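Local coordinates for serine-rich secreted cell wall anchored (LPXTG-motif ) protein (Lactobacillus reuteri ATCC 53608, PDB 5NXK), which probably acts as a cell-surface adhesin with a beta-solenoid binding region, helping the gut bacterium attach to its host, at residues A[25-30]-A[48-53]; A[79-84]-A[103-108]; A[110-115]-A[132-137]. All blocks are in the same frame, centred on the assembly; numbering follows the deposited sequence.

Overall arrangement
All three contacts join successive turns of one beta-solenoid and follow each other along the chain. All three reach the same parallel sheet; contact 3 also takes in the corner leading to strand 113-115. The centres of contacts 1 and 2 are about 10 Å apart. They share the seam between strands 51-54 and 79-83, where Ile52 probably hydrogen-bonds through its backbone to Thr80 and Tyr82. Contact 3 lies about 9 Å from contact 2, centre to centre. Asn133 N probably donates to Ala107 O, and Asn83 ND2 to Thr111 O, so the two are joined at both the sheet and the corner. Contacts 1 and 3 do not touch; their nearest atoms are about 9 Å apart.

Contact 1. Residues A[25-30]-A[48-53]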
loop_
_atom_site.group_PDB
_atom_site.type_symbol
_atom_site.label_atom_id
_atom_site.label_comp_id
_atom_site.label_asym_id
_atom_site.label_seq_id
_atom_site.Cartn_x
_atom_site.Cartn_y
_atom_site.Cartn_z
ATOM N N LYS A 25 8.456 -18.239 -15.390
ATOM C CA LYS A 25 9.274 -19.446 -15.515
ATOM C C LYS A 25 10.707 -19.139 -15.100
ATOM O O LYS A 25 11.558 -20.022 -15.058
ATOM C CB LYS A 25 9.253 -19.981 -16.951
ATOM C CG LYS A 25 7.867 -20.361 -17.455
ATOM C CD LYS A 25 7.164 -21.322 -16.513
ATOM C CE LYS A 25 7.747 -22.716 -16.580
ATOM N NZ LYS A 25 7.140 -23.577 -15.524
ATOM N N ASN A 26 10.960 -17.871 -14.798
ATOM C CA ASN A 26 12.296 -17.398 -14.464
ATOM C C ASN A 26 12.208 -16.039 -13.770
ATOM O O ASN A 26 11.178 -15.356 -13.847
ATOM C CB ASN A 26 13.149 -17.299 -15.743
ATOM C CG ASN A 26 14.643 -17.142 -15.458
ATOM O OD1 ASN A 26 15.084 -17.206 -14.309
ATOM N ND2 ASN A 26 15.428 -16.950 -16.516
ATOM N N ASN A 27 13.275 -15.645 -13.090
ATOM C CA ASN A 27 13.344 -14.289 -12.566
ATOM C C ASN A 27 13.405 -13.304 -13.715
ATOM O O ASN A 27 14.081 -13.547 -14.708
ATOM C CB ASN A 27 14.556 -14.103 -11.656
ATOM C CG ASN A 27 14.605 -15.112 -10.544
ATOM O OD1 ASN A 27 13.598 -15.388 -9.898
ATOM N ND2 ASN A 27 15.784 -15.677 -10.310
ATOM N N ILE A 28 12.728 -12.176 -13.567
ATOM C CA ILE A 28 12.672 -11.211 -14.646
ATOM C C ILE A 28 13.194 -9.856 -14.201
ATOM O O ILE A 28 12.796 -9.337 -13.149
ATOM C CB ILE A 28 11.234 -11.059 -15.167
ATOM C CG1 ILE A 28 10.746 -12.413 -15.707
ATOM C CG2 ILE A 28 11.168 -9.973 -16.229
ATOM C CD1 ILE A 28 9.442 -12.362 -16.439
ATOM N N THR A 29 14.079 -9.279 -15.007
ATOM C CA THR A 29 14.534 -7.917 -14.765
ATOM C C THR A 29 13.950 -6.967 -15.803
ATOM O O THR A 29 14.114 -7.173 -17.010
ATOM C CB THR A 29 16.064 -7.813 -14.796
ATOM O OG1 THR A 29 16.619 -8.643 -13.772
ATOM C CG2 THR A 29 16.499 -6.372 -14.565
ATOM N N LEU A 30 13.288 -5.919 -15.326
ATOM C CA LEU A 30 12.671 -4.930 -16.200
ATOM C C LEU A 30 13.516 -3.661 -16.293
ATOM O O LEU A 30 13.698 -2.950 -15.298
ATOM C CB LEU A 30 11.262 -4.571 -15.705
ATOM C CG LEU A 30 10.292 -5.723 -15.424
ATOM C CD1 LEU A 30 8.977 -5.191 -14.861
ATOM C CD2 LEU A 30 10.051 -6.534 -16.682
ATOM N N ASP A 48 5.486 -18.418 -8.900
ATOM C CA ASP A 48 6.228 -19.651 -8.640
ATOM C C ASP A 48 7.584 -19.409 -7.943
ATOM O O ASP A 48 8.586 -20.062 -8.254
ATOM C CB ASP A 48 6.436 -20.437 -9.937
ATOM C CG ASP A 48 6.708 -21.914 -9.680
ATOM O OD1 ASP A 48 6.113 -22.471 -8.730
ATOM O OD2 ASP A 48 7.514 -22.515 -10.425
ATOM N N GLY A 49 7.611 -18.466 -7.010
ATOM C CA GLY A 49 8.803 -18.215 -6.217
ATOM C C GLY A 49 9.823 -17.321 -6.905
ATOM O O GLY A 49 10.869 -17.021 -6.323
ATOM N N HIS A 50 9.523 -16.866 -8.125
ATOM C CA HIS A 50 10.482 -16.042 -8.853
ATOM C C HIS A 50 10.393 -14.572 -8.463
ATOM O O HIS A 50 9.472 -14.171 -7.760
ATOM C CB HIS A 50 10.269 -16.199 -10.356
ATOM C CG HIS A 50 10.479 -17.595 -10.843
ATOM N ND1 HIS A 50 11.732 -18.164 -10.944
ATOM C CD2 HIS A 50 9.600 -18.550 -11.228
ATOM C CE1 HIS A 50 11.615 -19.402 -11.392
ATOM N NE2 HIS A 50 10.333 -19.663 -11.563
ATOM N N TYR A 51 11.352 -13.768 -8.914
ATOM C CA TYR A 51 11.268 -12.338 -8.654
ATOM C C TYR A 51 11.072 -11.548 -9.942
ATOM O O TYR A 51 11.364 -12.029 -11.034
ATOM C CB TYR A 51 12.515 -11.832 -7.894
ATOM C CG TYR A 51 13.812 -11.718 -8.692
ATOM C CD1 TYR A 51 13.985 -10.720 -9.655
ATOM C CD2 TYR A 51 14.886 -12.562 -8.429
ATOM C CE1 TYR A 51 15.165 -10.601 -10.366
ATOM C CE2 TYR A 51 16.082 -12.448 -9.138
ATOM C CZ TYR A 51 16.213 -11.465 -10.106
ATOM O OH TYR A 51 17.391 -11.338 -10.818
ATOM N N ILE A 52 10.561 -10.331 -9.794
ATOM C CA ILE A 52 10.571 -9.352 -10.857
ATOM C C ILE A 52 11.253 -8.106 -10.322
ATOM O O ILE A 52 10.855 -7.567 -9.279
ATOM C CB ILE A 52 9.149 -8.997 -11.340
ATOM C CG1 ILE A 52 8.373 -10.264 -11.709
ATOM C CG2 ILE A 52 9.218 -8.029 -12.517
ATOM C CD1 ILE A 52 6.936 -10.021 -12.030
ATOM N N ASN A 53 12.271 -7.640 -11.023
ATOM C CA ASN A 53 13.037 -6.495 -10.552
ATOM C C ASN A 53 12.872 -5.300 -11.502
ATOM O O ASN A 53 13.426 -5.278 -12.607
ATOM C CB ASN A 53 14.506 -6.894 -10.396
ATOM C CG ASN A 53 15.386 -5.751 -9.924
ATOM O OD1 ASN A 53 14.905 -4.752 -9.389
ATOM N ND2 ASN A 53 16.697 -5.902 -10.113
HETATM O O HOH W 1 7.346 -21.433 -13.343
HETATM O O HOH W 2 17.931 -8.255 -11.432
#
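Asn27 and Tyr51 make the closest side-chain contact between 25-30 and 48-53. The Asn27 amide lies flat over one face of the Tyr51 ring, the two planes only 9° apart. Asn27 CB sits over the middle of the ring, 3.4 Å from the Tyr51 centroid, as a CH-pi contact. The ring gets there because Tyr51 CG takes the crowded position between its backbone N and carbonyl carbon (chi1 74°). The amide is also held at its oxygen: Tyr51 N donates to Asn27 OD1 at 2.9 Å, from above the carbonyl plane. The regular ladder follows. Ile28 N hydrogen-bonds to Tyr51 O at 2.9 Å, Asn53 N to Ile28 O, and Leu30 N to Asn53 O. All three are nearly straight, at least 161° at the hydrogen. The strands run parallel, with Ile28 beside Ile52 and Thr29 beside Asn53.

On the Ile52 face, Leu30 CD1 meets Ile52 CG2 at 3.7 Å. On the other face a water links Thr29 OG1, Tyr51 OH and Asn53 ND2. Tyr51 OH also bonds to Asp141, and Asn53 OD1 to Tyr138. One face of the His50 ring lies against the backbone of Lys25 and Asn26. A second water bridges Lys25 NZ and Asp48 OD2.

Strands 28-30 and 51-54 are the first two of this solenoid sheet, 28-30 being outermost. Helix 7-14 packs on the buried side chains of Ile28 and Leu30, consistent with the N-terminal capping helix common in parallel beta-helices. Strand 79-83 continues the sheet beyond 51-54, and strand 137-140 packs on Tyr51 and Asn53.

Contact 2. Residues A[79-84]-A[103-108]; sequences ATLYNT and KDVTAY
Tyr82 and Tyr108 stand side by side on one face of the sheet and point the same way. Both have CG anti to the carbonyl carbon (chi1 near -60°), so the rings leave their strands alike. Their planes are 14° apart, but the rings are slid past each other and barely overlap, with the Tyr82 and Tyr108 centroids 5.3 Å apart. The touch is local: Tyr82 CE2 reaches Tyr108 CD1 at 3.6 Å. Thr80 CG2 meets the edge of the Tyr108 ring, 4.0 Å from its CE1. Thr80 and Thr106 form the next aligned pair on this face.

Like residues aligned on adjacent turns, as in these two pairs, are a feature of parallel beta-solenoids, the fold of pectate lyase-like proteins. The backbone fixes the register here. Thr106 N bonds to Ala79 O, Leu81 N to Thr106 O, and Asn83 N to Tyr108 O. Tyr108 N to Leu81 O is the shortest, at 2.7 Å, and nearly along the C=O axis.

The opposite face turns into the solenoid interior. There Leu81 and Val105 cross at about a right angle, and Leu81 CD1 meets Val105 CG1 at 3.9 Å. Ala107 lies beside Leu81, and Phe89 packs on Leu81. At the strand's end Asn83 ND2 bonds to Thr111 O. On the tyrosine side, the Tyr138 ring meets that of Tyr82.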
loop_
_atom_site.group_PDB
_atom_site.type_symbol
_atom_site.label_atom_id
_atom_site.label_comp_id
_atom_site.label_asym_id
_atom_site.label_seq_id
_atom_site.Cartn_x
_atom_site.Cartn_y
_atom_site.Cartn_z
ATOM N N ALA A 79 5.619 -14.278 -5.215
ATOM C CA ALA A 79 6.714 -13.649 -5.922
ATOM C C ALA A 79 7.442 -12.648 -5.039
ATOM O O ALA A 79 6.926 -12.187 -4.010
ATOM C CB ALA A 79 6.201 -12.970 -7.188
ATOM N N THR A 80 8.651 -12.319 -5.446
ATOM C CA THR A 80 9.387 -11.248 -4.812
ATOM C C THR A 80 9.415 -10.072 -5.764
ATOM O O THR A 80 9.729 -10.234 -6.944
ATOM C CB THR A 80 10.803 -11.691 -4.447
ATOM O OG1 THR A 80 10.715 -12.831 -3.589
ATOM C CG2 THR A 80 11.555 -10.570 -3.738
ATOM N N LEU A 81 9.068 -8.888 -5.277
ATOM C CA LEU A 81 9.011 -7.745 -6.171
ATOM C C LEU A 81 9.987 -6.660 -5.732
ATOM O O LEU A 81 9.979 -6.254 -4.567
ATOM C CB LEU A 81 7.586 -7.178 -6.213
ATOM C CG LEU A 81 6.460 -8.187 -6.467
ATOM C CD1 LEU A 81 5.103 -7.494 -6.330
ATOM C CD2 LEU A 81 6.590 -8.847 -7.837
ATOM N N TYR A 82 10.812 -6.185 -6.659
ATOM C CA TYR A 82 11.760 -5.112 -6.363
ATOM C C TYR A 82 11.456 -3.906 -7.229
ATOM O O TYR A 82 11.089 -4.062 -8.391
ATOM C CB TYR A 82 13.215 -5.535 -6.631
ATOM C CG TYR A 82 13.700 -6.767 -5.908
ATOM C CD1 TYR A 82 13.492 -8.040 -6.437
ATOM C CD2 TYR A 82 14.406 -6.656 -4.710
ATOM C CE1 TYR A 82 13.956 -9.173 -5.778
ATOM C CE2 TYR A 82 14.872 -7.781 -4.046
ATOM C CZ TYR A 82 14.647 -9.035 -4.581
ATOM O OH TYR A 82 15.118 -10.148 -3.917
ATOM N N ASN A 83 11.627 -2.702 -6.688
ATOM C CA ASN A 83 11.506 -1.523 -7.532
ATOM C C ASN A 83 12.321 -0.358 -7.000
ATOM O O ASN A 83 12.461 -0.191 -5.786
ATOM C CB ASN A 83 10.032 -1.102 -7.665
ATOM C CG ASN A 83 9.489 -0.522 -6.380
ATOM O OD1 ASN A 83 9.133 -1.266 -5.455
ATOM N ND2 ASN A 83 9.438 0.814 -6.300
ATOM N N THR A 84 12.821 0.469 -7.909
ATOM C CA THR A 84 13.561 1.665 -7.519
ATOM C C THR A 84 12.703 2.909 -7.674
ATOM O O THR A 84 12.993 3.955 -7.085
ATOM C CB THR A 84 14.830 1.843 -8.366
ATOM O OG1 THR A 84 14.450 1.961 -9.739
ATOM C CG2 THR A 84 15.747 0.638 -8.208
ATOM N N LYS A 103 -0.537 -11.569 -3.009
ATOM C CA LYS A 103 -0.756 -12.751 -2.194
ATOM C C LYS A 103 0.546 -13.541 -2.038
ATOM O O LYS A 103 1.179 -13.896 -3.033
ATOM C CB LYS A 103 -1.853 -13.614 -2.796
ATOM C CG LYS A 103 -2.050 -14.943 -2.074
ATOM C CD LYS A 103 -3.163 -15.763 -2.733
ATOM C CE LYS A 103 -3.421 -17.085 -1.993
ATOM N NZ LYS A 103 -4.705 -17.709 -2.457
ATOM N N ASP A 104 0.970 -13.770 -0.795
ATOM C CA ASP A 104 2.247 -14.438 -0.527
ATOM C C ASP A 104 3.385 -13.754 -1.276
ATOM O O ASP A 104 4.223 -14.389 -1.902
ATOM C CB ASP A 104 2.164 -15.925 -0.889
ATOM C CG ASP A 104 1.145 -16.668 -0.030
ATOM O OD1 ASP A 104 1.079 -16.386 1.184
ATOM O OD2 ASP A 104 0.401 -17.518 -0.557
ATOM N N VAL A 105 3.413 -12.436 -1.169
ATOM C CA VAL A 105 4.410 -11.635 -1.848
ATOM C C VAL A 105 5.436 -11.111 -0.849
ATOM O O VAL A 105 5.099 -10.800 0.293
ATOM C CB VAL A 105 3.740 -10.465 -2.594
ATOM C CG1 VAL A 105 4.726 -9.334 -2.873
ATOM C CG2 VAL A 105 3.080 -10.966 -3.880
ATOM N N THR A 106 6.692 -11.049 -1.279
ATOM C CA THR A 106 7.724 -10.336 -0.553
ATOM C C THR A 106 8.161 -9.164 -1.422
ATOM O O THR A 106 8.440 -9.360 -2.591
ATOM C CB THR A 106 8.917 -11.272 -0.223
ATOM O OG1 THR A 106 8.439 -12.380 0.547
ATOM C CG2 THR A 106 9.988 -10.548 0.572
ATOM N N ALA A 107 8.222 -7.950 -0.880
ATOM C CA ALA A 107 8.541 -6.802 -1.725
ATOM C C ALA A 107 9.615 -5.909 -1.135
ATOM O O ALA A 107 9.688 -5.717 0.087
ATOM C CB ALA A 107 7.272 -5.967 -1.999
ATOM N N TYR A 108 10.415 -5.327 -2.020
ATOM C CA TYR A 108 11.436 -4.377 -1.618
ATOM C C TYR A 108 11.338 -3.145 -2.497
ATOM O O TYR A 108 11.253 -3.261 -3.714
ATOM C CB TYR A 108 12.838 -5.003 -1.726
ATOM C CG TYR A 108 13.020 -6.228 -0.852
ATOM C CD1 TYR A 108 12.636 -7.490 -1.300
ATOM C CD2 TYR A 108 13.572 -6.120 0.422
ATOM C CE1 TYR A 108 12.789 -8.602 -0.510
ATOM C CE2 TYR A 108 13.725 -7.233 1.227
ATOM C CZ TYR A 108 13.329 -8.473 0.754
ATOM O OH TYR A 108 13.476 -9.586 1.547
#

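Contact 3. Residues A[110-115]-A[132-137]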
loop_
_atom_site.group_PDB
_atom_site.type_symbol
_atom_site.label_atom_id
_atom_site.label_comp_id
_atom_site.label_asym_id
_atom_site.label_seq_id
_atom_site.Cartn_x
_atom_site.Cartn_y
_atom_site.Cartn_z
ATOM N N GLY A 110 11.445 1.652 -2.221
ATOM C CA GLY A 110 11.341 2.833 -1.376
ATOM C C GLY A 110 9.863 3.072 -1.161
ATOM O O GLY A 110 9.328 2.885 -0.061
ATOM N N THR A 111 9.211 3.539 -2.217
ATOM C CA THR A 111 7.750 3.496 -2.300
ATOM C C THR A 111 7.379 2.250 -3.093
ATOM O O THR A 111 7.821 2.102 -4.225
ATOM C CB THR A 111 7.205 4.750 -2.958
ATOM O OG1 THR A 111 7.569 5.881 -2.148
ATOM C CG2 THR A 111 5.668 4.676 -3.111
ATOM N N LEU A 112 6.595 1.347 -2.507
ATOM C CA LEU A 112 6.352 0.039 -3.138
ATOM C C LEU A 112 5.130 0.011 -4.050
ATOM O O LEU A 112 5.082 -0.762 -5.018
ATOM C CB LEU A 112 6.209 -1.074 -2.096
ATOM C CG LEU A 112 7.396 -1.493 -1.212
ATOM C CD1 LEU A 112 8.001 -0.343 -0.432
ATOM C CD2 LEU A 112 6.937 -2.585 -0.264
ATOM N N VAL A 113 4.134 0.822 -3.724
ATOM C CA VAL A 113 2.910 0.931 -4.534
ATOM C C VAL A 113 2.469 2.379 -4.513
ATOM O O VAL A 113 2.495 3.018 -3.458
ATOM C CB VAL A 113 1.750 0.041 -4.011
ATOM C CG1 VAL A 113 0.509 0.194 -4.907
ATOM C CG2 VAL A 113 2.177 -1.412 -3.948
ATOM N N TRP A 114 2.075 2.905 -5.670
ATOM C CA TRP A 114 1.685 4.310 -5.730
ATOM C C TRP A 114 0.392 4.416 -6.543
ATOM O O TRP A 114 0.106 3.540 -7.336
ATOM C CB TRP A 114 2.816 5.151 -6.341
ATOM C CG TRP A 114 2.598 6.636 -6.381
ATOM C CD1 TRP A 114 3.019 7.557 -5.457
ATOM C CD2 TRP A 114 1.928 7.379 -7.407
ATOM N NE1 TRP A 114 2.629 8.827 -5.836
ATOM C CE2 TRP A 114 1.970 8.742 -7.037
ATOM C CE3 TRP A 114 1.290 7.025 -8.598
ATOM C CZ2 TRP A 114 1.392 9.745 -7.817
ATOM C CZ3 TRP A 114 0.727 8.023 -9.376
ATOM C CH2 TRP A 114 0.781 9.364 -8.983
ATOM N N SER A 115 -0.382 5.471 -6.340
ATOM C CA SER A 115 -1.650 5.622 -7.051
ATOM C C SER A 115 -2.004 7.074 -7.277
ATOM O O SER A 115 -1.531 7.960 -6.558
ATOM C CB SER A 115 -2.774 4.930 -6.266
ATOM O OG SER A 115 -3.054 5.649 -5.073
ATOM N N LEU A 132 6.310 -6.652 3.226
ATOM C CA LEU A 132 6.657 -5.487 2.436
ATOM C C LEU A 132 7.828 -4.753 3.084
ATOM O O LEU A 132 7.788 -4.472 4.286
ATOM C CB LEU A 132 5.438 -4.569 2.314
ATOM C CG LEU A 132 4.144 -5.262 1.852
ATOM C CD1 LEU A 132 3.010 -4.267 1.849
ATOM C CD2 LEU A 132 4.305 -5.856 0.453
ATOM N N ASN A 133 8.863 -4.441 2.307
ATOM C CA ASN A 133 10.046 -3.807 2.873
ATOM C C ASN A 133 10.350 -2.469 2.212
ATOM O O ASN A 133 10.655 -2.410 1.028
ATOM C CB ASN A 133 11.253 -4.742 2.748
ATOM C CG ASN A 133 11.034 -6.067 3.461
ATOM O OD1 ASN A 133 11.212 -6.175 4.680
ATOM N ND2 ASN A 133 10.604 -7.075 2.707
ATOM N N SER A 134 10.220 -1.390 2.964
ATOM C CA SER A 134 10.621 -0.082 2.467
ATOM C C SER A 134 12.085 0.141 2.848
ATOM O O SER A 134 12.410 0.316 4.015
ATOM C CB SER A 134 9.721 1.021 3.021
ATOM O OG SER A 134 10.117 2.292 2.537
ATOM N N VAL A 135 12.955 0.124 1.843
ATOM C CA VAL A 135 14.404 0.154 2.025
ATOM C C VAL A 135 15.055 1.226 1.149
ATOM O O VAL A 135 14.478 1.658 0.147
ATOM C CB VAL A 135 15.039 -1.203 1.681
ATOM C CG1 VAL A 135 14.551 -2.273 2.635
ATOM C CG2 VAL A 135 14.726 -1.579 0.241
ATOM N N LYS A 136 16.257 1.651 1.531
ATOM C CA LYS A 136 16.969 2.694 0.796
ATOM C C LYS A 136 17.720 2.095 -0.380
ATOM O O LYS A 136 18.072 2.781 -1.342
ATOM C CB LYS A 136 17.946 3.434 1.714
ATOM C CG LYS A 136 17.282 4.335 2.731
ATOM C CD LYS A 136 18.311 5.185 3.453
ATOM C CE LYS A 136 17.645 6.318 4.214
ATOM N NZ LYS A 136 17.045 5.826 5.481
ATOM N N SER A 137 17.947 0.795 -0.296
ATOM C CA SER A 137 18.562 0.069 -1.382
ATOM C C SER A 137 18.318 -1.417 -1.207
ATOM O O SER A 137 17.919 -1.867 -0.140
ATOM C CB SER A 137 20.068 0.367 -1.444
ATOM O OG SER A 137 20.737 -0.158 -0.313
#
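This is a buried contact between a corner of one solenoid turn and a strand of the next. Segment 110-115 leads from the turn after strand 105-109 into strand 113-115. Segment 132-137 takes in the end of strand 129-134 and the chain that leaves it. The two are not paired as strands. They meet chiefly through one hydrogen bond and the side chain of Leu112.

The bond runs from Ser134 OG to Gly110 O at 2.8 Å. The hydroxyl lies in the plane of the Gly110 carbonyl and on one of its lone pairs. Ser134 places it there with OG anti to its own backbone N (chi1 180°). This hydroxyl also bonds to Thr184 OG1. Gly110 CA lies 3.7 Å from Val135 O.

Leu112 makes the apolar half of the contact. Its CG is anti to the carbonyl carbon (chi1 -66°), and with chi2 at 56° its two methyl groups reach different residues of strand 129-134. CD2 packs on Leu132 CB at 3.6 Å, the two leucines crossing obliquely. Leu112 CD1 lies 3.7 Å from Asn133 O and also meets Ser134 CA. Ala107 and Leu163 touch both Leu112 and Leu132, so the pair belongs to a wider apolar cluster. The Asn133 amide bonds to Asn180 and to Ala107 O.

Strands 105-109 and 113-115 lie in different sheets of one turn, and Leu112 points from the corner between them onto strand 129-134 of the next. Such stacking of coils round an apolar core is that of the parallel beta-helix, right-handed in the pectate lyase-like clan.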